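Local coordinates for transglutaminase-like domain-containing protein (Streptococcus suis, PDB 4XZ7) that is a streptococcal transglutaminase with antiphagocytic activity that probably cross-links glutamine and lysine side chains of proteins, at residues B[366-371]-B[384-390]; B[280-284]-B[357-362]; B[40-44]-B[120-124]; B[126-130]-B[159-163]. All blocks are in the same frame, centred on the assembly; numbering follows the deposited sequence.

Interaction 1 (B[366-371]-B[384-390])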
# COMPACT_ATOMS: atom_id res chain seq x y z
N MET B 366 0.69 26.71 -28.18
CA MET B 366 0.46 26.68 -29.62
C MET B 366 1.63 27.27 -30.39
O MET B 366 1.79 27.01 -31.58
CB MET B 366 -0.83 27.43 -29.98
CG MET B 366 -0.71 28.93 -29.95
SD MET B 366 -2.34 29.72 -30.01
CE MET B 366 -1.86 31.44 -30.19
N LYS B 367 2.45 28.07 -29.70
CA LYS B 367 3.57 28.73 -30.35
C LYS B 367 4.91 28.03 -30.10
O LYS B 367 5.92 28.44 -30.66
CB LYS B 367 3.66 30.19 -29.90
CG LYS B 367 2.60 31.08 -30.55
CD LYS B 367 2.82 32.55 -30.24
CE LYS B 367 2.34 32.92 -28.85
NZ LYS B 367 2.41 34.39 -28.64
N GLN B 368 4.91 26.99 -29.28
CA GLN B 368 6.15 26.24 -29.04
C GLN B 368 6.39 25.26 -30.18
O GLN B 368 5.44 24.90 -30.89
CB GLN B 368 6.09 25.48 -27.71
CG GLN B 368 5.78 26.36 -26.51
CD GLN B 368 6.76 27.51 -26.35
OE1 GLN B 368 7.97 27.30 -26.29
NE2 GLN B 368 6.24 28.73 -26.30
N LYS B 369 7.64 24.83 -30.35
CA LYS B 369 7.91 23.66 -31.18
C LYS B 369 7.22 22.49 -30.51
O LYS B 369 7.40 22.29 -29.31
CB LYS B 369 9.41 23.38 -31.30
CG LYS B 369 10.24 24.54 -31.86
CD LYS B 369 11.68 24.12 -32.12
CE LYS B 369 12.64 25.30 -32.01
NZ LYS B 369 12.62 25.89 -30.64
N THR B 370 6.43 21.72 -31.26
CA THR B 370 5.64 20.66 -30.64
C THR B 370 6.50 19.58 -29.96
O THR B 370 6.09 19.02 -28.94
CB THR B 370 4.70 19.98 -31.67
OG1 THR B 370 5.46 19.18 -32.59
CG2 THR B 370 3.91 21.02 -32.44
N ALA B 371 7.69 19.32 -30.49
CA ALA B 371 8.54 18.29 -29.88
C ALA B 371 9.02 18.73 -28.50
O ALA B 371 9.17 17.91 -27.59
CB ALA B 371 9.70 17.98 -30.76
N GLY B 384 8.93 15.60 -36.51
CA GLY B 384 10.26 16.16 -36.37
C GLY B 384 10.39 17.02 -35.13
O GLY B 384 9.51 17.05 -34.27
N LEU B 385 11.50 17.76 -35.05
CA LEU B 385 11.84 18.51 -33.85
C LEU B 385 11.62 20.01 -34.02
O LEU B 385 11.86 20.79 -33.10
CB LEU B 385 13.29 18.24 -33.45
CG LEU B 385 13.74 16.79 -33.19
CD1 LEU B 385 12.72 16.04 -32.35
CD2 LEU B 385 14.05 16.02 -34.47
N ASP B 386 11.17 20.43 -35.21
CA ASP B 386 11.10 21.85 -35.52
C ASP B 386 9.71 22.37 -35.88
O ASP B 386 9.56 23.56 -36.17
CB ASP B 386 12.06 22.17 -36.67
CG ASP B 386 13.49 21.97 -36.28
OD1 ASP B 386 13.88 22.40 -35.17
OD2 ASP B 386 14.24 21.36 -37.08
N TYR B 387 8.70 21.51 -35.88
CA TYR B 387 7.38 21.96 -36.31
C TYR B 387 6.66 22.73 -35.21
O TYR B 387 6.63 22.33 -34.04
CB TYR B 387 6.51 20.80 -36.77
CG TYR B 387 5.06 21.19 -36.95
CD1 TYR B 387 4.06 20.63 -36.16
CD2 TYR B 387 4.69 22.15 -37.89
CE1 TYR B 387 2.73 21.00 -36.32
CE2 TYR B 387 3.37 22.53 -38.05
CZ TYR B 387 2.40 21.94 -37.26
OH TYR B 387 1.08 22.31 -37.41
N ILE B 388 6.05 23.84 -35.63
CA ILE B 388 5.28 24.70 -34.75
C ILE B 388 3.86 24.83 -35.31
O ILE B 388 3.67 25.25 -36.46
CB ILE B 388 5.94 26.09 -34.62
CG1 ILE B 388 7.39 25.94 -34.16
CG2 ILE B 388 5.13 26.98 -33.68
CD1 ILE B 388 8.13 27.25 -34.00
N ALA B 389 2.87 24.47 -34.50
CA ALA B 389 1.49 24.41 -34.96
C ALA B 389 0.94 25.76 -35.39
O ALA B 389 0.17 25.85 -36.33
CB ALA B 389 0.61 23.82 -33.88
N TYR B 390 1.34 26.80 -34.67
CA TYR B 390 0.84 28.14 -34.92
C TYR B 390 1.37 28.64 -36.25
O TYR B 390 2.42 28.21 -36.71
CB TYR B 390 1.24 29.09 -33.80
CG TYR B 390 0.61 30.46 -33.88
CD1 TYR B 390 -0.77 30.61 -33.78
CD2 TYR B 390 1.39 31.60 -34.03
CE1 TYR B 390 -1.35 31.86 -33.85
CE2 TYR B 390 0.82 32.85 -34.09
CZ TYR B 390 -0.54 32.97 -34.01
OH TYR B 390 -1.12 34.22 -34.07
O HOH W 1 2.75 24.63 -31.80
O HOH W 2 8.14 19.68 -33.22
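The carbonyl oxygen of Y387 takes the straight backbone bond from T370 N, N to O 2.9 Å with 168° at the hydrogen, and a second, longer one from a water. K369 CA adds a CA-H...O contact to the same oxygen. That water bridges the two segments: it accepts from A371 N, donates to G384 O and Y387 O, and stands 2.8 Å from T370 OG1. A second water accepts from A389 N at 2.7 Å and donates to M366 O and Q368 O, linking the backbones beside the weak direct bond from Y390 N to M366 O.

CG of Y390 stands anti to the backbone N (chi1 -172°), which lays the ring alongside both M366 and K367: the methyl M366 CE lies 3.7 Å from Y390 CE1, and K367 CG is 3.7 Å from Y390 CD2. M366 SD sits 5.0 Å from the ring centroid, an oblique Met-aromatic contact. I388 sends CG2 against the carbonyls of K367 and Q368, CG2 to K367 O 3.4 Å, while its CG1 branch crosses the aliphatic part of K369. At the far end A371 CB packs on L385 CD1. Y301 of strand 294-302 backs M366, A389 and Y390. The arrangement is that of two irregular segments laced by backbone bonds and bridging waters, the C-terminal part of this fragment packed against strand 294-302 of the transglutaminase-like domain.

Interaction 2 (B[280-284]-B[357-362])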
# COMPACT_ATOMS: atom_id res chain seq x y z
N LEU B 280 0.10 18.08 -32.44
CA LEU B 280 -1.12 18.76 -32.06
C LEU B 280 -1.06 19.19 -30.59
O LEU B 280 -1.39 18.40 -29.70
CB LEU B 280 -2.33 17.85 -32.30
CG LEU B 280 -3.01 17.74 -33.67
CD1 LEU B 280 -2.25 18.49 -34.75
CD2 LEU B 280 -3.20 16.26 -34.04
N PRO B 281 -0.60 20.43 -30.33
CA PRO B 281 -0.44 20.95 -28.96
C PRO B 281 -1.60 20.57 -28.05
O PRO B 281 -2.75 20.92 -28.35
CB PRO B 281 -0.38 22.46 -29.16
CG PRO B 281 0.33 22.59 -30.51
CD PRO B 281 -0.21 21.43 -31.34
N ALA B 282 -1.30 19.85 -26.97
CA ALA B 282 -2.35 19.32 -26.10
C ALA B 282 -1.97 19.33 -24.62
O ALA B 282 -0.79 19.25 -24.26
CB ALA B 282 -2.71 17.90 -26.54
N TYR B 283 -2.97 19.44 -23.76
CA TYR B 283 -2.74 19.24 -22.33
C TYR B 283 -4.02 18.72 -21.72
O TYR B 283 -5.08 18.72 -22.36
CB TYR B 283 -2.24 20.54 -21.64
CG TYR B 283 -3.24 21.70 -21.51
CD1 TYR B 283 -3.68 22.13 -20.25
CD2 TYR B 283 -3.71 22.38 -22.63
CE1 TYR B 283 -4.56 23.19 -20.11
CE2 TYR B 283 -4.61 23.45 -22.50
CZ TYR B 283 -5.03 23.84 -21.23
OH TYR B 283 -5.92 24.89 -21.07
N VAL B 284 -3.92 18.26 -20.48
CA VAL B 284 -5.05 17.66 -19.78
C VAL B 284 -5.77 18.70 -18.92
O VAL B 284 -5.15 19.44 -18.16
CB VAL B 284 -4.59 16.49 -18.89
CG1 VAL B 284 -5.75 15.91 -18.13
CG2 VAL B 284 -3.93 15.41 -19.73
N ILE B 357 -9.76 25.75 -18.14
CA ILE B 357 -8.63 25.87 -19.06
C ILE B 357 -7.69 26.99 -18.64
O ILE B 357 -8.02 27.81 -17.79
CB ILE B 357 -9.11 26.11 -20.50
CG1 ILE B 357 -9.52 27.57 -20.70
CG2 ILE B 357 -10.29 25.20 -20.85
CD1 ILE B 357 -9.75 27.95 -22.15
N ASP B 358 -6.50 27.02 -19.24
CA ASP B 358 -5.53 28.08 -18.97
C ASP B 358 -5.11 28.75 -20.29
O ASP B 358 -4.25 28.24 -21.02
CB ASP B 358 -4.33 27.52 -18.20
CG ASP B 358 -3.18 28.53 -18.04
OD1 ASP B 358 -3.37 29.76 -18.23
OD2 ASP B 358 -2.06 28.08 -17.71
N SER B 359 -5.71 29.89 -20.58
CA SER B 359 -5.57 30.51 -21.89
C SER B 359 -4.15 31.01 -22.14
O SER B 359 -3.70 31.06 -23.29
CB SER B 359 -6.56 31.67 -22.03
OG SER B 359 -7.88 31.25 -21.69
N ASN B 360 -3.46 31.40 -21.08
CA ASN B 360 -2.08 31.87 -21.22
C ASN B 360 -1.22 30.71 -21.68
O ASN B 360 -0.42 30.83 -22.61
CB ASN B 360 -1.57 32.45 -19.91
CG ASN B 360 -2.44 33.58 -19.40
OD1 ASN B 360 -2.83 34.47 -20.16
ND2 ASN B 360 -2.76 33.55 -18.11
N TYR B 361 -1.41 29.57 -21.02
CA TYR B 361 -0.69 28.37 -21.41
C TYR B 361 -1.02 27.98 -22.85
O TYR B 361 -0.15 27.54 -23.60
CB TYR B 361 -1.00 27.19 -20.48
CG TYR B 361 -0.33 25.95 -21.02
CD1 TYR B 361 1.02 25.72 -20.81
CD2 TYR B 361 -1.04 25.06 -21.81
CE1 TYR B 361 1.64 24.60 -21.35
CE2 TYR B 361 -0.43 23.95 -22.35
CZ TYR B 361 0.90 23.73 -22.11
OH TYR B 361 1.46 22.61 -22.66
N GLU B 362 -2.28 28.09 -23.23
CA GLU B 362 -2.68 27.71 -24.57
C GLU B 362 -1.99 28.62 -25.59
O GLU B 362 -1.38 28.13 -26.55
CB GLU B 362 -4.21 27.75 -24.70
CG GLU B 362 -4.86 26.45 -24.23
CD GLU B 362 -6.38 26.51 -24.09
OE1 GLU B 362 -7.05 27.34 -24.77
OE2 GLU B 362 -6.92 25.73 -23.28
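This is a buried strand-to-helix contact in the transglutaminase-like domain, centred on Y283 of strand 282-288, whose ring reaches the start of helix 359-365. D358 N donates to Y283 OH at 2.9 Å, almost straight at 176°. Y283 OH in turn donates to E362 OE2, although the position of that oxygen is less certain. Both partners stand at the edge of the phenol, near its plane. The E362 side chain crosses that of Y283 at about a right angle and meets the ring at its edge, CG 3.5 Å from Y283 CE2, with the carboxylate tilted against the ring; its other oxygen makes a salt bridge with R299 of the adjoining strand 294-302.

D358 is the N-cap of the helix, its OD1 accepting weakly from N360 N and Y361 N. One turn on, Y361 forms a T-shaped pair with Y283: its edge faces the Y283 ring, centroids 4.9 Å apart and planes at 62°, with Y361 CE2 3.6 Å from Y283 CD2. CG of Y361 stands opposite its backbone N (chi1 174°), which swings the ring back toward the strand. L137 and Q136 of the second subunit pack on Y361 and Y283 respectively.

Interaction 3 (B[40-44]-B[120-124])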
# COMPACT_ATOMS: atom_id res chain seq x y z
N LYS B 40 10.23 -26.34 -2.79
CA LYS B 40 10.53 -25.40 -1.74
C LYS B 40 9.86 -25.87 -0.46
O LYS B 40 8.65 -26.13 -0.44
CB LYS B 40 10.05 -23.99 -2.10
CG LYS B 40 10.35 -22.96 -1.02
CD LYS B 40 10.08 -21.52 -1.50
CE LYS B 40 10.45 -20.51 -0.40
NZ LYS B 40 10.26 -19.08 -0.78
N LEU B 41 10.64 -25.98 0.60
CA LEU B 41 10.11 -26.52 1.85
C LEU B 41 9.04 -25.60 2.40
O LEU B 41 9.27 -24.41 2.58
CB LEU B 41 11.22 -26.70 2.87
CG LEU B 41 12.28 -27.76 2.58
CD1 LEU B 41 13.15 -27.98 3.82
CD2 LEU B 41 11.60 -29.07 2.14
N GLY B 42 7.87 -26.18 2.65
CA GLY B 42 6.76 -25.44 3.23
C GLY B 42 5.70 -25.10 2.20
O GLY B 42 4.66 -24.53 2.55
N PHE B 43 5.94 -25.47 0.95
CA PHE B 43 5.03 -25.13 -0.14
C PHE B 43 4.52 -26.36 -0.87
O PHE B 43 5.29 -27.27 -1.16
CB PHE B 43 5.72 -24.16 -1.13
CG PHE B 43 5.95 -22.78 -0.55
CD1 PHE B 43 6.95 -22.56 0.38
CD2 PHE B 43 5.14 -21.71 -0.90
CE1 PHE B 43 7.15 -21.30 0.93
CE2 PHE B 43 5.35 -20.44 -0.36
CZ PHE B 43 6.34 -20.25 0.57
N GLU B 44 3.22 -26.39 -1.17
CA GLU B 44 2.57 -27.53 -1.80
C GLU B 44 3.08 -27.86 -3.20
O GLU B 44 3.35 -29.02 -3.50
CB GLU B 44 1.06 -27.31 -1.86
CG GLU B 44 0.39 -27.34 -0.51
CD GLU B 44 0.64 -28.66 0.19
OE1 GLU B 44 1.46 -28.69 1.15
OE2 GLU B 44 0.04 -29.66 -0.26
N LYS B 120 8.76 -16.56 8.12
CA LYS B 120 9.78 -17.61 8.18
C LYS B 120 9.18 -18.95 8.61
O LYS B 120 8.14 -19.00 9.28
CB LYS B 120 10.90 -17.21 9.15
CG LYS B 120 11.56 -15.88 8.80
CD LYS B 120 11.84 -15.80 7.29
CE LYS B 120 12.16 -14.38 6.83
NZ LYS B 120 13.42 -13.86 7.42
N ARG B 121 9.84 -20.03 8.22
CA ARG B 121 9.40 -21.37 8.60
C ARG B 121 10.50 -22.10 9.38
O ARG B 121 11.67 -21.74 9.32
CB ARG B 121 8.97 -22.16 7.36
CG ARG B 121 7.74 -21.58 6.69
CD ARG B 121 7.37 -22.21 5.35
NE ARG B 121 6.55 -21.27 4.56
CZ ARG B 121 5.29 -21.49 4.22
NH1 ARG B 121 4.70 -22.63 4.57
NH2 ARG B 121 4.63 -20.59 3.53
N ILE B 122 10.10 -23.12 10.14
CA ILE B 122 11.06 -24.00 10.80
C ILE B 122 10.81 -25.40 10.26
O ILE B 122 9.66 -25.76 9.95
CB ILE B 122 10.93 -23.95 12.36
CG1 ILE B 122 11.86 -24.94 13.04
CG2 ILE B 122 9.49 -24.22 12.81
CD1 ILE B 122 12.09 -24.61 14.50
N HIS B 123 11.88 -26.18 10.11
CA HIS B 123 11.78 -27.51 9.51
C HIS B 123 12.53 -28.54 10.36
O HIS B 123 13.44 -28.20 11.11
CB HIS B 123 12.35 -27.52 8.09
CG HIS B 123 12.00 -26.31 7.28
ND1 HIS B 123 10.85 -26.22 6.52
CD2 HIS B 123 12.67 -25.15 7.09
CE1 HIS B 123 10.82 -25.05 5.91
NE2 HIS B 123 11.91 -24.38 6.24
N ALA B 124 12.16 -29.80 10.22
CA ALA B 124 12.82 -30.82 11.02
C ALA B 124 12.61 -32.19 10.39
O ALA B 124 11.60 -32.42 9.72
CB ALA B 124 12.29 -30.80 12.45
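R121 of strand 121-124 meets F43 of the K40-F43 turn. F43 CE1 lies over one face of the R121 guanidinium, an off-centre cation-pi contact, R121 CZ 4.3 Å from the F43 centroid and 32° off its normal; the planes are 43° apart, and the nearest atoms are R121 NH2 and F43 CZ at 3.4 Å. R121 NH1 also comes to 2.8 Å from G42 O, but at a poor angle for a hydrogen bond. L41 lies over one face of the H123 imidazole: CD1 is 4.1 Å from the ring centroid in a CH-pi contact, while L41 CB touches H123 CE1 at 3.5 Å.

The type II turn is closed by F43 N to K40 O and has glycine at its third position; with no side chain there, the R121 chain passes close, CD 3.9 Å from G42 CA. CG of R121 sits beside its backbone N (chi1 -66°), and the chain runs straight to the turn. The H123 ring is held at both nitrogens, ND1 by S160 and NE2 by D89, which fixes the face offered to L41. The contact joins a beta turn of one mixed sheet, between strands 36-40 and 48-51, to strand 121-124 of another.

Interaction 4 (B[126-130]-B[159-163])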
# COMPACT_ATOMS: atom_id res chain seq x y z
N PHE B 126 12.16 -34.77 12.13
CA PHE B 126 11.19 -35.44 12.99
C PHE B 126 9.90 -34.65 12.91
O PHE B 126 9.89 -33.50 12.50
CB PHE B 126 11.70 -35.54 14.43
CG PHE B 126 12.16 -34.23 15.00
CD1 PHE B 126 11.27 -33.38 15.63
CD2 PHE B 126 13.49 -33.85 14.90
CE1 PHE B 126 11.70 -32.17 16.15
CE2 PHE B 126 13.91 -32.65 15.42
CZ PHE B 126 13.02 -31.81 16.04
N LYS B 127 8.80 -35.28 13.31
CA LYS B 127 7.49 -34.69 13.12
C LYS B 127 7.30 -33.46 13.97
O LYS B 127 7.43 -33.51 15.20
CB LYS B 127 6.39 -35.70 13.44
CG LYS B 127 5.00 -35.13 13.27
CD LYS B 127 3.96 -36.24 13.24
CE LYS B 127 2.57 -35.65 13.09
NZ LYS B 127 1.54 -36.71 13.14
N ILE B 128 7.01 -32.35 13.31
CA ILE B 128 6.65 -31.13 13.99
C ILE B 128 5.43 -30.57 13.29
O ILE B 128 5.31 -30.66 12.06
CB ILE B 128 7.79 -30.09 13.98
CG1 ILE B 128 8.24 -29.81 12.55
CG2 ILE B 128 8.95 -30.60 14.81
CD1 ILE B 128 9.12 -28.57 12.37
N GLU B 129 4.52 -30.02 14.08
CA GLU B 129 3.38 -29.27 13.55
C GLU B 129 2.87 -28.29 14.60
O GLU B 129 3.18 -28.40 15.79
CB GLU B 129 2.27 -30.21 13.11
CG GLU B 129 2.04 -31.40 14.01
CD GLU B 129 0.72 -32.12 13.72
OE1 GLU B 129 -0.14 -32.12 14.63
OE2 GLU B 129 0.55 -32.67 12.60
N LEU B 130 2.11 -27.30 14.15
CA LEU B 130 1.34 -26.47 15.08
C LEU B 130 -0.13 -26.86 14.96
O LEU B 130 -0.70 -26.79 13.85
CB LEU B 130 1.53 -24.98 14.78
CG LEU B 130 2.97 -24.48 14.90
CD1 LEU B 130 3.07 -23.02 14.49
CD2 LEU B 130 3.50 -24.70 16.32
N TYR B 159 9.46 -32.11 7.77
CA TYR B 159 8.24 -31.46 8.27
C TYR B 159 8.50 -29.99 8.45
O TYR B 159 9.61 -29.60 8.79
CB TYR B 159 7.80 -32.06 9.62
CG TYR B 159 7.52 -33.55 9.57
CD1 TYR B 159 6.23 -34.03 9.40
CD2 TYR B 159 8.56 -34.49 9.70
CE1 TYR B 159 5.96 -35.37 9.37
CE2 TYR B 159 8.30 -35.83 9.67
CZ TYR B 159 7.01 -36.27 9.50
OH TYR B 159 6.76 -37.62 9.46
N SER B 160 7.46 -29.18 8.28
CA SER B 160 7.62 -27.72 8.20
C SER B 160 6.43 -27.02 8.81
O SER B 160 5.30 -27.49 8.66
CB SER B 160 7.74 -27.27 6.73
OG SER B 160 8.90 -27.79 6.10
N HIS B 161 6.65 -25.88 9.45
CA HIS B 161 5.51 -25.01 9.78
C HIS B 161 6.03 -23.62 10.11
O HIS B 161 7.23 -23.41 10.22
CB HIS B 161 4.66 -25.59 10.93
CG HIS B 161 5.38 -25.69 12.25
ND1 HIS B 161 5.84 -24.58 12.94
CD2 HIS B 161 5.69 -26.76 13.03
CE1 HIS B 161 6.42 -24.97 14.06
NE2 HIS B 161 6.35 -26.29 14.14
N GLY B 162 5.11 -22.67 10.25
CA GLY B 162 5.47 -21.30 10.53
C GLY B 162 6.35 -21.17 11.75
O GLY B 162 6.16 -21.88 12.74
N LEU B 163 7.34 -20.29 11.65
CA LEU B 163 8.18 -19.94 12.78
C LEU B 163 7.79 -18.55 13.30
O LEU B 163 7.59 -18.38 14.49
CB LEU B 163 9.66 -19.97 12.41
CG LEU B 163 10.63 -19.59 13.54
CD1 LEU B 163 10.36 -20.40 14.81
CD2 LEU B 163 12.07 -19.78 13.10
O HOH W 3 4.11 -30.06 9.72
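F126 begins the contact through its backbone: its carbonyl oxygen lies 3.3 Å from Y159 CD2, obliquely to the ring, while its own phenyl packs on helix 95-101. K127 follows over the ring itself, its CA 3.6 Å from the Y159 centroid and 11° off the normal, a CH-pi contact centred on the face. CB and CG of K127 continue across the same ring toward CZ and CE1, and the rest of the lysine extends beyond it.

I128 fits between the two aromatic residues. Its CG1 touches Y159 CB at 3.7 Å, and CD1 lies 3.9 Å from H161 CD2; CG1 is placed between the backbone N and carbonyl carbon (chi1 55°), which directs this branch to the strand. A water lies within hydrogen-bonding distance of both I128 O and S160 O. E129 contributes its CA, 3.5 Å from H161 CD2, while its CB points away from the strand. L130 then lies over the imidazole face, CG 3.6 Å from the H161 centroid and 15° off the normal.

The imidazole is held from within its strand: ND1 donates to G162 O at 2.7 Å, the acceptor close to the ring plane, and Y98 OH binds NE2. With no direct hydrogen bond between the segments, the loop is held by shape and ring faces, and the imidazole's orientation is set by its own polar bonds and not by the loop.

The four contacts fall into two pairs on opposite sides of the chain's centre, with no touch between pairs; the centres of interactions 1 and 4 are about 68 Å apart. Interactions 1 and 2 meet through P281, which packs on A389, M366 and T370: interaction 2 is buried and rests on tyrosine hydroxyl bonds and ring stacking, interaction 1 is a surface contact of backbone bonds and waters. Interactions 3 and 4, both partly buried, share one sheet, in which strands 121-124 and 157-167 are neighbours; H123 with S160, and K120 with L163, join them. Both rely on faces of flat groups, but only interaction 3 brings in a cation-pi contact.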